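Local structure of surface glycan binding protein B (Bacteroides ovatus, 6E57) at residues F80-E85 and D197-L202; P147-R152 and Q262-I267; F259-Q262 and I267-T270; Y279-K284 and V291-D296. The protein binds mixed-linkage beta-glucan and probably helps capture this cereal polysaccharide at the cell surface of a gut bacterium. One frame throughout, in Å; residues are numbered along the deposited sequence.

Contact 1. Residues F80-E85 and D197-L202; sequences FIDGQE and DYRIVL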
loop_
_atom_site.group_PDB
_atom_site.type_symbol
_atom_site.label_atom_id
_atom_site.label_comp_id
_atom_site.label_asym_id
_atom_site.label_seq_id
_atom_site.Cartn_x
_atom_site.Cartn_y
_atom_site.Cartn_z
ATOM N N PHE A 80 27.475 -6.143 4.112
ATOM C CA PHE A 80 26.884 -5.033 3.377
ATOM C C PHE A 80 25.511 -4.689 3.970
ATOM O O PHE A 80 24.636 -5.549 4.040
ATOM C CB PHE A 80 26.749 -5.382 1.893
ATOM C CG PHE A 80 28.047 -5.633 1.169
ATOM C CD1 PHE A 80 28.695 -6.854 1.273
ATOM C CD2 PHE A 80 28.609 -4.657 0.359
ATOM C CE1 PHE A 80 29.884 -7.088 0.597
ATOM C CE2 PHE A 80 29.797 -4.893 -0.317
ATOM C CZ PHE A 80 30.434 -6.107 -0.196
ATOM N N ILE A 81 25.347 -3.427 4.390
ATOM C CA ILE A 81 24.055 -2.868 4.810
ATOM C C ILE A 81 23.543 -1.955 3.685
ATOM O O ILE A 81 24.190 -0.960 3.346
ATOM C CB ILE A 81 24.180 -2.114 6.153
ATOM C CG1 ILE A 81 24.722 -3.004 7.277
ATOM C CG2 ILE A 81 22.856 -1.472 6.538
ATOM C CD1 ILE A 81 23.757 -4.067 7.756
ATOM N N ASP A 82 22.385 -2.315 3.115
ATOM C CA ASP A 82 21.764 -1.626 1.973
ATOM C C ASP A 82 22.792 -1.445 0.847
ATOM O O ASP A 82 22.902 -0.366 0.269
ATOM C CB ASP A 82 21.157 -0.282 2.390
ATOM C CG ASP A 82 19.923 -0.389 3.272
ATOM O OD1 ASP A 82 19.322 -1.484 3.326
ATOM O OD2 ASP A 82 19.569 0.631 3.896
ATOM N N GLY A 83 23.553 -2.506 0.555
ATOM C CA GLY A 83 24.485 -2.517 -0.574
ATOM C C GLY A 83 25.841 -1.895 -0.263
ATOM O O GLY A 83 26.786 -2.108 -1.013
ATOM N N GLN A 84 25.942 -1.126 0.830
ATOM C CA GLN A 84 27.173 -0.425 1.225
ATOM C C GLN A 84 28.000 -1.328 2.151
ATOM O O GLN A 84 27.486 -1.840 3.144
ATOM C CB GLN A 84 26.823 0.898 1.915
ATOM C CG GLN A 84 28.014 1.623 2.535
ATOM C CD GLN A 84 29.050 2.047 1.520
ATOM O OE1 GLN A 84 28.741 2.313 0.361
ATOM N NE2 GLN A 84 30.298 2.124 1.957
ATOM N N GLU A 85 29.286 -1.497 1.821
ATOM C CA GLU A 85 30.207 -2.307 2.621
ATOM C C GLU A 85 30.404 -1.639 3.985
ATOM O O GLU A 85 30.449 -0.414 4.087
ATOM C CB GLU A 85 31.543 -2.496 1.898
ATOM C CG GLU A 85 32.545 -3.332 2.680
ATOM C CD GLU A 85 33.786 -3.756 1.907
ATOM O OE1 GLU A 85 33.877 -3.436 0.703
ATOM O OE2 GLU A 85 34.660 -4.411 2.513
ATOM N N ASP A 197 16.026 6.808 -4.036
ATOM C CA ASP A 197 15.522 6.379 -2.730
ATOM C C ASP A 197 16.509 6.828 -1.642
ATOM O O ASP A 197 17.700 6.575 -1.749
ATOM C CB ASP A 197 15.301 4.863 -2.701
ATOM C CG ASP A 197 14.144 4.390 -3.569
ATOM O OD1 ASP A 197 14.085 4.802 -4.750
ATOM O OD2 ASP A 197 13.301 3.618 -3.057
ATOM N N TYR A 198 15.997 7.495 -0.600
ATOM C CA TYR A 198 16.819 8.021 0.494
ATOM C C TYR A 198 16.299 7.489 1.833
ATOM O O TYR A 198 15.099 7.390 2.025
ATOM C CB TYR A 198 16.810 9.551 0.492
ATOM C CG TYR A 198 17.271 10.191 -0.795
ATOM C CD1 TYR A 198 16.381 10.438 -1.830
ATOM C CD2 TYR A 198 18.595 10.562 -0.978
ATOM C CE1 TYR A 198 16.793 11.028 -3.015
ATOM C CE2 TYR A 198 19.024 11.150 -2.159
ATOM C CZ TYR A 198 18.120 11.386 -3.180
ATOM O OH TYR A 198 18.532 11.969 -4.343
ATOM N N ARG A 199 17.222 7.142 2.738
ATOM C CA ARG A 199 16.898 6.784 4.123
ATOM C C ARG A 199 16.910 8.064 4.971
ATOM O O ARG A 199 17.948 8.708 5.103
ATOM C CB ARG A 199 17.887 5.745 4.665
ATOM C CG ARG A 199 17.519 5.204 6.041
ATOM C CD ARG A 199 18.419 4.077 6.514
ATOM N NE ARG A 199 18.223 2.849 5.758
ATOM C CZ ARG A 199 17.197 2.017 5.912
ATOM N NH1 ARG A 199 16.222 2.305 6.758
ATOM N NH2 ARG A 199 17.151 0.896 5.214
ATOM N N ILE A 200 15.748 8.426 5.528
ATOM C CA ILE A 200 15.576 9.688 6.250
ATOM C C ILE A 200 15.825 9.457 7.744
ATOM O O ILE A 200 15.703 8.340 8.246
ATOM C CB ILE A 200 14.191 10.320 6.001
ATOM C CG1 ILE A 200 13.039 9.377 6.362
ATOM C CG2 ILE A 200 14.077 10.820 4.568
ATOM C CD1 ILE A 200 11.758 10.093 6.708
ATOM N N VAL A 201 16.169 10.551 8.432
ATOM C CA VAL A 201 16.487 10.559 9.848
ATOM C C VAL A 201 15.776 11.760 10.487
ATOM O O VAL A 201 15.807 12.860 9.936
ATOM C CB VAL A 201 18.013 10.610 10.061
ATOM C CG1 VAL A 201 18.387 10.882 11.511
ATOM C CG2 VAL A 201 18.689 9.343 9.562
ATOM N N LEU A 202 15.134 11.524 11.639
ATOM C CA LEU A 202 14.446 12.556 12.413
ATOM C C LEU A 202 15.392 13.069 13.501
ATOM O O LEU A 202 15.991 12.269 14.209
ATOM C CB LEU A 202 13.186 11.959 13.045
ATOM C CG LEU A 202 12.272 11.177 12.103
ATOM C CD1 LEU A 202 11.093 10.595 12.866
ATOM C CD2 LEU A 202 11.793 12.054 10.956
#
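The guanidinium of R199 meets the carboxylate of D82 at its edge, the two flat groups being nearly coplanar (13° apart). A single oxygen takes the whole salt bridge: D82 OD2 lies 2.8 Å from R199 NH2, which approaches on the syn lone pair, and 3.2 Å from R199 NE, which comes almost in line with the C-O bond. The grip is thus side-on but converges on one atom, and the NE bond is the more bent at 136°. Y105 adds a cation-pi contact to the same guanidinium, and R199 NH2 also donates to the carbonyl of T104. R199 leaves its strand extended and bends at chi3 (-70°); the two side chains cross at about a right angle, yet their flat ends come to lie nearly in one plane. D82 OD1 accepts from N106 N, so both carboxylate oxygens are held. D82 sits in a type I' turn from I81 to Q84 that links strands 75-81 and 84-86 in a tight hairpin. Strand 196-203 belongs to the next five-stranded sheet, where it runs between strands 209-217 and 163-166; this surface contact therefore joins two successive five-stranded sheets, probably of separate domains, strand 103-113 of the first supplying T104, Y105 and N106.

Contact 2. Residues P147-R152 and Q262-I267; sequences PGKTAR and QSSTEI. With PO4 (phosphate ion), chain L.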
loop_
_atom_site.group_PDB
_atom_site.type_symbol
_atom_site.label_atom_id
_atom_site.label_comp_id
_atom_site.label_asym_id
_atom_site.label_seq_id
_atom_site.Cartn_x
_atom_site.Cartn_y
_atom_site.Cartn_z
ATOM N N PRO A 147 10.290 16.632 -5.622
ATOM C CA PRO A 147 11.154 17.742 -5.218
ATOM C C PRO A 147 10.478 19.103 -5.434
ATOM O O PRO A 147 9.924 19.355 -6.507
ATOM C CB PRO A 147 12.397 17.582 -6.107
ATOM C CG PRO A 147 11.887 16.854 -7.331
ATOM C CD PRO A 147 10.789 15.943 -6.822
ATOM N N GLY A 148 10.522 19.948 -4.395
ATOM C CA GLY A 148 9.899 21.270 -4.391
ATOM C C GLY A 148 8.560 21.282 -3.669
ATOM O O GLY A 148 8.094 22.341 -3.247
ATOM N N LYS A 149 7.951 20.099 -3.514
ATOM C CA LYS A 149 6.587 19.956 -3.015
ATOM C C LYS A 149 6.610 19.511 -1.550
ATOM O O LYS A 149 7.652 19.134 -1.021
ATOM C CB LYS A 149 5.821 18.941 -3.870
ATOM C CG LYS A 149 5.888 19.199 -5.367
ATOM C CD LYS A 149 4.683 18.693 -6.116
ATOM C CE LYS A 149 4.677 19.128 -7.564
ATOM N NZ LYS A 149 3.425 18.724 -8.242
ATOM N N THR A 150 5.431 19.562 -0.920
ATOM C CA THR A 150 5.224 19.154 0.463
ATOM C C THR A 150 4.952 17.645 0.501
ATOM O O THR A 150 4.405 17.085 -0.449
ATOM C CB THR A 150 4.079 19.955 1.102
ATOM O OG1 THR A 150 2.877 19.712 0.370
ATOM C CG2 THR A 150 4.346 21.444 1.134
ATOM N N ALA A 151 5.348 17.008 1.610
ATOM C CA ALA A 151 5.131 15.582 1.860
ATOM C C ALA A 151 4.735 15.380 3.329
ATOM O O ALA A 151 4.827 16.312 4.125
ATOM C CB ALA A 151 6.377 14.806 1.508
ATOM N N ARG A 152 4.297 14.161 3.668
ATOM C CA ARG A 152 3.813 13.828 5.008
ATOM C C ARG A 152 4.564 12.616 5.564
ATOM O O ARG A 152 4.850 11.669 4.838
ATOM C CB ARG A 152 2.326 13.465 4.994
ATOM C CG ARG A 152 1.436 14.462 4.271
ATOM C CD ARG A 152 0.006 13.975 4.240
ATOM N NE ARG A 152 -0.901 15.073 3.964
ATOM C CZ ARG A 152 -2.189 15.073 4.276
ATOM N NH1 ARG A 152 -2.741 13.989 4.796
ATOM N NH2 ARG A 152 -2.918 16.158 4.080
ATOM N N GLN A 262 -7.734 18.087 -11.668
ATOM C CA GLN A 262 -6.346 17.758 -11.968
ATOM C C GLN A 262 -5.436 18.524 -11.005
ATOM O O GLN A 262 -5.351 19.746 -11.067
ATOM C CB GLN A 262 -6.002 18.072 -13.426
ATOM C CG GLN A 262 -4.568 17.712 -13.795
ATOM C CD GLN A 262 -4.358 17.539 -15.280
ATOM O OE1 GLN A 262 -5.076 18.099 -16.103
ATOM N NE2 GLN A 262 -3.354 16.755 -15.635
ATOM N N SER A 263 -4.778 17.773 -10.114
ATOM C CA SER A 263 -3.779 18.287 -9.183
ATOM C C SER A 263 -2.602 17.305 -9.124
ATOM O O SER A 263 -2.600 16.292 -9.825
ATOM C CB SER A 263 -4.387 18.522 -7.819
ATOM O OG SER A 263 -4.820 17.302 -7.236
ATOM N N SER A 264 -1.606 17.623 -8.288
ATOM C CA SER A 264 -0.442 16.771 -8.067
ATOM C C SER A 264 -0.885 15.352 -7.689
ATOM O O SER A 264 -0.399 14.372 -8.258
ATOM C CB SER A 264 0.460 17.362 -7.007
ATOM O OG SER A 264 1.699 16.665 -6.935
ATOM N N THR A 265 -1.829 15.259 -6.745
ATOM C CA THR A 265 -2.120 14.017 -6.038
ATOM C C THR A 265 -3.287 13.252 -6.679
ATOM O O THR A 265 -3.443 12.059 -6.415
ATOM C CB THR A 265 -2.413 14.292 -4.559
ATOM O OG1 THR A 265 -3.691 14.923 -4.469
ATOM C CG2 THR A 265 -1.357 15.158 -3.907
ATOM N N GLU A 266 -4.103 13.927 -7.501
ATOM C CA GLU A 266 -5.355 13.344 -7.989
ATOM C C GLU A 266 -5.692 13.842 -9.398
ATOM O O GLU A 266 -5.381 14.976 -9.764
ATOM C CB GLU A 266 -6.508 13.695 -7.051
ATOM C CG GLU A 266 -6.658 12.739 -5.883
ATOM C CD GLU A 266 -8.028 12.779 -5.226
ATOM O OE1 GLU A 266 -8.675 13.848 -5.269
ATOM O OE2 GLU A 266 -8.448 11.736 -4.684
ATOM N N ILE A 267 -6.363 12.971 -10.161
ATOM C CA ILE A 267 -6.962 13.305 -11.449
ATOM C C ILE A 267 -8.255 12.490 -11.605
ATOM O O ILE A 267 -8.289 11.310 -11.259
ATOM C CB ILE A 267 -5.963 13.062 -12.600
ATOM C CG1 ILE A 267 -6.423 13.714 -13.905
ATOM C CG2 ILE A 267 -5.681 11.579 -12.790
ATOM C CD1 ILE A 267 -5.341 13.781 -14.959
HETATM P P PO4 L . -6.239 15.374 6.018
HETATM O O1 PO4 L . -6.123 14.071 6.777
HETATM O O2 PO4 L . -5.771 16.509 6.902
HETATM O O3 PO4 L . -7.687 15.611 5.634
HETATM O O4 PO4 L . -5.364 15.306 4.782
#
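A junction between two beta units is made here: the loop leading into strand 150-154 touches the turn of the hairpin built from strands 261-262 and 266-270. K149 and S264 carry it alone. The lysine chain runs extended beyond CG and brings NZ to 3.0 Å from S264 OG, to which it donates a hydrogen bond; its CD and CE lie alongside the same oxygen, K149 CD at 3.7 Å from S264 OG. The serine hydroxyl reaches out because OG stands opposite the backbone N (chi1 -170°), turning it from the hairpin turn to the lysine. Within that turn S263 N bonds to E266 O at 2.9 Å, closing the backbone behind S264. Further along P147-R152, R152 turns to a phosphate ion, probably from the crystallisation liquor. Phosphate O4 lies in the guanidinium plane, 2.7 Å from R152 NH2 and 2.9 Å from R152 NH1, so two nitrogens share one oxygen. Y184 makes a cation-pi contact with R152, and Y154 OH takes a further bond from R152 NH1. The stronger partner of K149 NZ is E244, in a salt bridge, while S264 OG also bonds to the carbonyl of I241. With OG accepting from the lysine and facing a carbonyl that can only accept, the hydroxyl relays a short polar chain, and the carboxylate of E244 probably steadies the ammonium charge at this partly exposed junction.

Contact 3. Residues F259-Q262 and I267-T270; sequences FSNQ and ITLT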
loop_
_atom_site.group_PDB
_atom_site.type_symbol
_atom_site.label_atom_id
_atom_site.label_comp_id
_atom_site.label_asym_id
_atom_site.label_seq_id
_atom_site.Cartn_x
_atom_site.Cartn_y
_atom_site.Cartn_z
ATOM N N PHE A 259 -10.309 16.581 -18.213
ATOM C CA PHE A 259 -10.428 16.048 -16.853
ATOM C C PHE A 259 -11.272 16.989 -15.983
ATOM O O PHE A 259 -11.269 18.202 -16.185
ATOM C CB PHE A 259 -9.045 15.869 -16.223
ATOM C CG PHE A 259 -8.038 15.154 -17.084
ATOM C CD1 PHE A 259 -8.147 13.793 -17.316
ATOM C CD2 PHE A 259 -6.975 15.838 -17.652
ATOM C CE1 PHE A 259 -7.218 13.131 -18.104
ATOM C CE2 PHE A 259 -6.046 15.175 -18.439
ATOM C CZ PHE A 259 -6.169 13.822 -18.664
ATOM N N SER A 260 -11.961 16.407 -14.994
ATOM C CA SER A 260 -12.829 17.134 -14.069
ATOM C C SER A 260 -11.976 17.864 -13.022
ATOM O O SER A 260 -12.078 19.082 -12.882
ATOM C CB SER A 260 -13.830 16.205 -13.426
ATOM O OG SER A 260 -14.410 15.339 -14.390
ATOM N N ASN A 261 -11.149 17.104 -12.292
ATOM C CA ASN A 261 -10.112 17.644 -11.407
ATOM C C ASN A 261 -8.746 17.274 -11.985
ATOM O O ASN A 261 -8.625 16.269 -12.693
ATOM C CB ASN A 261 -10.184 17.091 -9.982
ATOM C CG ASN A 261 -11.440 17.483 -9.236
ATOM O OD1 ASN A 261 -12.023 18.535 -9.495
ATOM N ND2 ASN A 261 -11.854 16.646 -8.297
ATOM N N GLN A 262 -7.734 18.087 -11.668
ATOM C CA GLN A 262 -6.346 17.758 -11.968
ATOM C C GLN A 262 -5.436 18.524 -11.005
ATOM O O GLN A 262 -5.351 19.746 -11.067
ATOM C CB GLN A 262 -6.002 18.072 -13.426
ATOM C CG GLN A 262 -4.568 17.712 -13.795
ATOM C CD GLN A 262 -4.358 17.539 -15.280
ATOM O OE1 GLN A 262 -5.076 18.099 -16.103
ATOM N NE2 GLN A 262 -3.354 16.755 -15.635
ATOM N N ILE A 267 -6.363 12.971 -10.161
ATOM C CA ILE A 267 -6.962 13.305 -11.449
ATOM C C ILE A 267 -8.255 12.490 -11.605
ATOM O O ILE A 267 -8.289 11.310 -11.259
ATOM C CB ILE A 267 -5.963 13.062 -12.600
ATOM C CG1 ILE A 267 -6.423 13.714 -13.905
ATOM C CG2 ILE A 267 -5.681 11.579 -12.790
ATOM C CD1 ILE A 267 -5.341 13.781 -14.959
ATOM N N THR A 268 -9.314 13.145 -12.100
ATOM C CA THR A 268 -10.619 12.519 -12.349
ATOM C C THR A 268 -11.010 12.728 -13.817
ATOM O O THR A 268 -10.947 13.847 -14.321
ATOM C CB THR A 268 -11.698 13.076 -11.409
ATOM O OG1 THR A 268 -11.235 12.927 -10.065
ATOM C CG2 THR A 268 -13.036 12.386 -11.561
ATOM N N LEU A 269 -11.429 11.643 -14.479
ATOM C CA LEU A 269 -11.831 11.659 -15.890
ATOM C C LEU A 269 -13.119 10.842 -16.057
ATOM O O LEU A 269 -13.585 10.214 -15.107
ATOM C CB LEU A 269 -10.688 11.098 -16.749
ATOM C CG LEU A 269 -10.395 9.600 -16.619
ATOM C CD1 LEU A 269 -9.855 9.035 -17.924
ATOM C CD2 LEU A 269 -9.416 9.321 -15.489
ATOM N N THR A 270 -13.691 10.875 -17.266
ATOM C CA THR A 270 -14.803 9.998 -17.640
ATOM C C THR A 270 -14.237 8.775 -18.368
ATOM O O THR A 270 -13.738 8.890 -19.491
ATOM C CB THR A 270 -15.836 10.726 -18.512
ATOM O OG1 THR A 270 -16.221 11.935 -17.857
ATOM C CG2 THR A 270 -17.069 9.891 -18.784
#
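I267 sets its terminal methyl squarely over the ring of F259, where the chain enters the beta hairpin of the short, weakly bonded strand 261-262 and strand 266-270. I267 CD1 stands 3.5 Å from the centroid of the F259 ring and only 3° off its normal, a CH-pi contact that puts the methyl almost equally far from all six ring carbons. An extended chain makes this possible: CG1 of I267 lies opposite the backbone N (chi1 -166°) and CD1 continues outward (chi2 166°). The same ring is met at its edge, in plane, by L269, whose CB is 3.7 Å from F259 CD1; the two side chains run side by side. Q262 runs beside I267, pointing the same way, with its NE2 3.6 Å from I267 CD1, while that amide nitrogen is bonded to the carbonyls of I246 and L243. N261 and T268 turn to the opposite face of the hairpin, where T268 OG1 bonds to T237 OG1 of strand 235-240. I267 and Q262 form an antiparallel non-hydrogen-bonded pair, but F259 lies nearest L269, so the register slips by one residue at S260. Strand 235-240 borders the far side of strand 266-270, and I238 packs on I267. At the slip the backbone is drawn together by S260 N, which donates to T268 O at 2.8 Å.

Contact 4. Residues Y279-K284 and V291-D296; sequences YTMTGK and VQFLND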
loop_
_atom_site.group_PDB
_atom_site.type_symbol
_atom_site.label_atom_id
_atom_site.label_comp_id
_atom_site.label_asym_id
_atom_site.label_seq_id
_atom_site.Cartn_x
_atom_site.Cartn_y
_atom_site.Cartn_z
ATOM N N TYR A 279 -8.248 -4.085 -20.235
ATOM C CA TYR A 279 -7.710 -3.126 -21.191
ATOM C C TYR A 279 -6.369 -2.575 -20.700
ATOM O O TYR A 279 -6.114 -2.507 -19.498
ATOM C CB TYR A 279 -8.708 -1.990 -21.425
ATOM C CG TYR A 279 -9.990 -2.430 -22.079
ATOM C CD1 TYR A 279 -10.076 -2.573 -23.455
ATOM C CD2 TYR A 279 -11.110 -2.730 -21.321
ATOM C CE1 TYR A 279 -11.249 -2.988 -24.065
ATOM C CE2 TYR A 279 -12.290 -3.145 -21.915
ATOM C CZ TYR A 279 -12.360 -3.273 -23.292
ATOM O OH TYR A 279 -13.519 -3.680 -23.887
ATOM N N THR A 280 -5.536 -2.173 -21.663
ATOM C CA THR A 280 -4.280 -1.495 -21.408
ATOM C C THR A 280 -4.537 0.012 -21.302
ATOM O O THR A 280 -5.230 0.580 -22.143
ATOM C CB THR A 280 -3.267 -1.792 -22.519
ATOM O OG1 THR A 280 -3.059 -3.204 -22.566
ATOM C CG2 THR A 280 -1.946 -1.086 -22.313
ATOM N N MET A 281 -3.973 0.640 -20.263
ATOM C CA MET A 281 -3.958 2.096 -20.114
ATOM C C MET A 281 -2.504 2.582 -20.175
ATOM O O MET A 281 -1.628 2.005 -19.537
ATOM C CB MET A 281 -4.594 2.541 -18.790
ATOM C CG MET A 281 -4.345 4.011 -18.451
ATOM S SD MET A 281 -5.462 4.696 -17.181
ATOM C CE MET A 281 -5.151 3.583 -15.814
ATOM N N THR A 282 -2.274 3.631 -20.972
ATOM C CA THR A 282 -1.027 4.393 -20.985
ATOM C C THR A 282 -1.372 5.873 -20.796
ATOM O O THR A 282 -2.543 6.226 -20.693
ATOM C CB THR A 282 -0.243 4.167 -22.283
ATOM O OG1 THR A 282 -1.050 4.644 -23.360
ATOM C CG2 THR A 282 0.123 2.717 -22.511
ATOM N N GLY A 283 -0.344 6.724 -20.748
ATOM C CA GLY A 283 -0.520 8.166 -20.645
ATOM C C GLY A 283 0.696 8.912 -21.156
ATOM O O GLY A 283 1.762 8.323 -21.311
ATOM N N LYS A 284 0.519 10.214 -21.405
ATOM C CA LYS A 284 1.579 11.109 -21.886
ATOM C C LYS A 284 1.577 12.392 -21.045
ATOM O O LYS A 284 0.517 12.942 -20.751
ATOM C CB LYS A 284 1.371 11.438 -23.370
ATOM C CG LYS A 284 1.640 10.293 -24.338
ATOM C CD LYS A 284 3.116 10.039 -24.593
ATOM C CE LYS A 284 3.392 8.741 -25.325
ATOM N NZ LYS A 284 3.136 7.557 -24.470
ATOM N N VAL A 291 3.599 8.351 -18.952
ATOM C CA VAL A 291 3.094 8.270 -17.592
ATOM C C VAL A 291 3.440 6.883 -17.039
ATOM O O VAL A 291 3.325 5.877 -17.750
ATOM C CB VAL A 291 1.578 8.544 -17.537
ATOM C CG1 VAL A 291 0.999 8.255 -16.160
ATOM C CG2 VAL A 291 1.249 9.965 -17.966
ATOM N N GLN A 292 3.864 6.854 -15.769
ATOM C CA GLN A 292 4.294 5.642 -15.086
ATOM C C GLN A 292 3.170 5.159 -14.166
ATOM O O GLN A 292 2.355 5.952 -13.709
ATOM C CB GLN A 292 5.580 5.912 -14.304
ATOM C CG GLN A 292 6.786 6.195 -15.195
ATOM C CD GLN A 292 8.051 6.466 -14.414
ATOM O OE1 GLN A 292 8.188 6.094 -13.249
ATOM N NE2 GLN A 292 8.997 7.124 -15.059
ATOM N N PHE A 293 3.142 3.845 -13.911
ATOM C CA PHE A 293 2.120 3.206 -13.088
ATOM C C PHE A 293 2.781 2.244 -12.094
ATOM O O PHE A 293 3.616 1.427 -12.478
ATOM C CB PHE A 293 1.112 2.461 -13.965
ATOM C CG PHE A 293 0.366 3.336 -14.938
ATOM C CD1 PHE A 293 0.892 3.618 -16.189
ATOM C CD2 PHE A 293 -0.864 3.880 -14.603
ATOM C CE1 PHE A 293 0.208 4.426 -17.082
ATOM C CE2 PHE A 293 -1.547 4.687 -15.500
ATOM C CZ PHE A 293 -1.011 4.958 -16.738
ATOM N N LEU A 294 2.380 2.357 -10.824
ATOM C CA LEU A 294 2.876 1.530 -9.731
ATOM C C LEU A 294 1.776 0.549 -9.319
ATOM O O LEU A 294 0.624 0.951 -9.188
ATOM C CB LEU A 294 3.253 2.446 -8.564
ATOM C CG LEU A 294 3.992 1.774 -7.409
ATOM C CD1 LEU A 294 5.441 1.504 -7.781
ATOM C CD2 LEU A 294 3.910 2.630 -6.154
ATOM N N ASN A 295 2.137 -0.721 -9.095
ATOM C CA ASN A 295 1.136 -1.757 -8.827
ATOM C C ASN A 295 1.521 -2.572 -7.583
ATOM O O ASN A 295 0.815 -2.502 -6.568
ATOM C CB ASN A 295 0.863 -2.573 -10.090
ATOM C CG ASN A 295 -0.030 -1.813 -11.049
ATOM O OD1 ASN A 295 -1.248 -1.796 -10.890
ATOM N ND2 ASN A 295 0.567 -1.142 -12.019
ATOM N N ASP A 296 2.612 -3.341 -7.649
ATOM C CA ASP A 296 3.107 -4.065 -6.466
ATOM C C ASP A 296 4.580 -3.706 -6.252
ATOM O O ASP A 296 5.435 -4.583 -6.157
ATOM C CB ASP A 296 2.877 -5.574 -6.597
ATOM C CG ASP A 296 1.415 -5.984 -6.518
ATOM O OD1 ASP A 296 0.661 -5.337 -5.766
ATOM O OD2 ASP A 296 1.041 -6.954 -7.207
#
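M281 and F293 meet at about a right angle, the bent thioether touching the far end of the ring. M281 CE lies 3.8 Å from F293 CE2, and M281 CG is 3.9 Å from F293 CZ, so the methionine reaches the ring with both its methyl and its inner methylene. The sulfur makes an oblique Met-aromatic contact, with M281 SD 5.3 Å from the centroid of the F293 ring and 63° off its normal. A turn at chi3 (58°) folds the methyl back to the ring. On the same ring, CE1 comes near the backbone of the opposing strand, 4.1 Å from T282 CA, while G283 N lies at the ring edge. Beside the phenylalanine, the CG2 methyl of V291 lies over the backbone at G283, 3.4 Å from G283 C, beside the peptide that leads to K284. G283, being glycine, carries no side chain, so V291 meets its backbone directly. One hydrogen bond joins the backbones, from V291 N to G283 O at 3.0 Å, nearly straight at the N-H but reaching the oxygen from above the carbonyl plane. Mostly aliphatic neighbours pack against this buried cluster: I251 and A227 against M281, I246 and V223 against V291, V223 and Q303 beside F293. Strands 279-284 and 292-294 do not pair directly: their axes come no nearer than 8.0 Å and run at 132°. Each instead pairs with the long strand 299-315, and strand 277-285 is flanked by 246-251, strand 292-294 by 222-225.

In the fold
The four contacts trace the elongated chain from its N-terminal sheet towards the glycan-binding end. Contacts 1 and 2 are the polar junctions between successive beta units; their centres are 25 Å apart and their segments alternate along the chain. Contact 3 ends on the same hairpin that contact 2 uses at its turn, sharing Q262 and I267, with centres 15 Å apart. Contact 4 lies 16 Å from contact 3 and 18 Å from contact 2 between centres, on the strand that follows 266-270. None includes a residue of the glycan pocket, made by W322, D323, D326, K331, Y371 and W372 later in the chain.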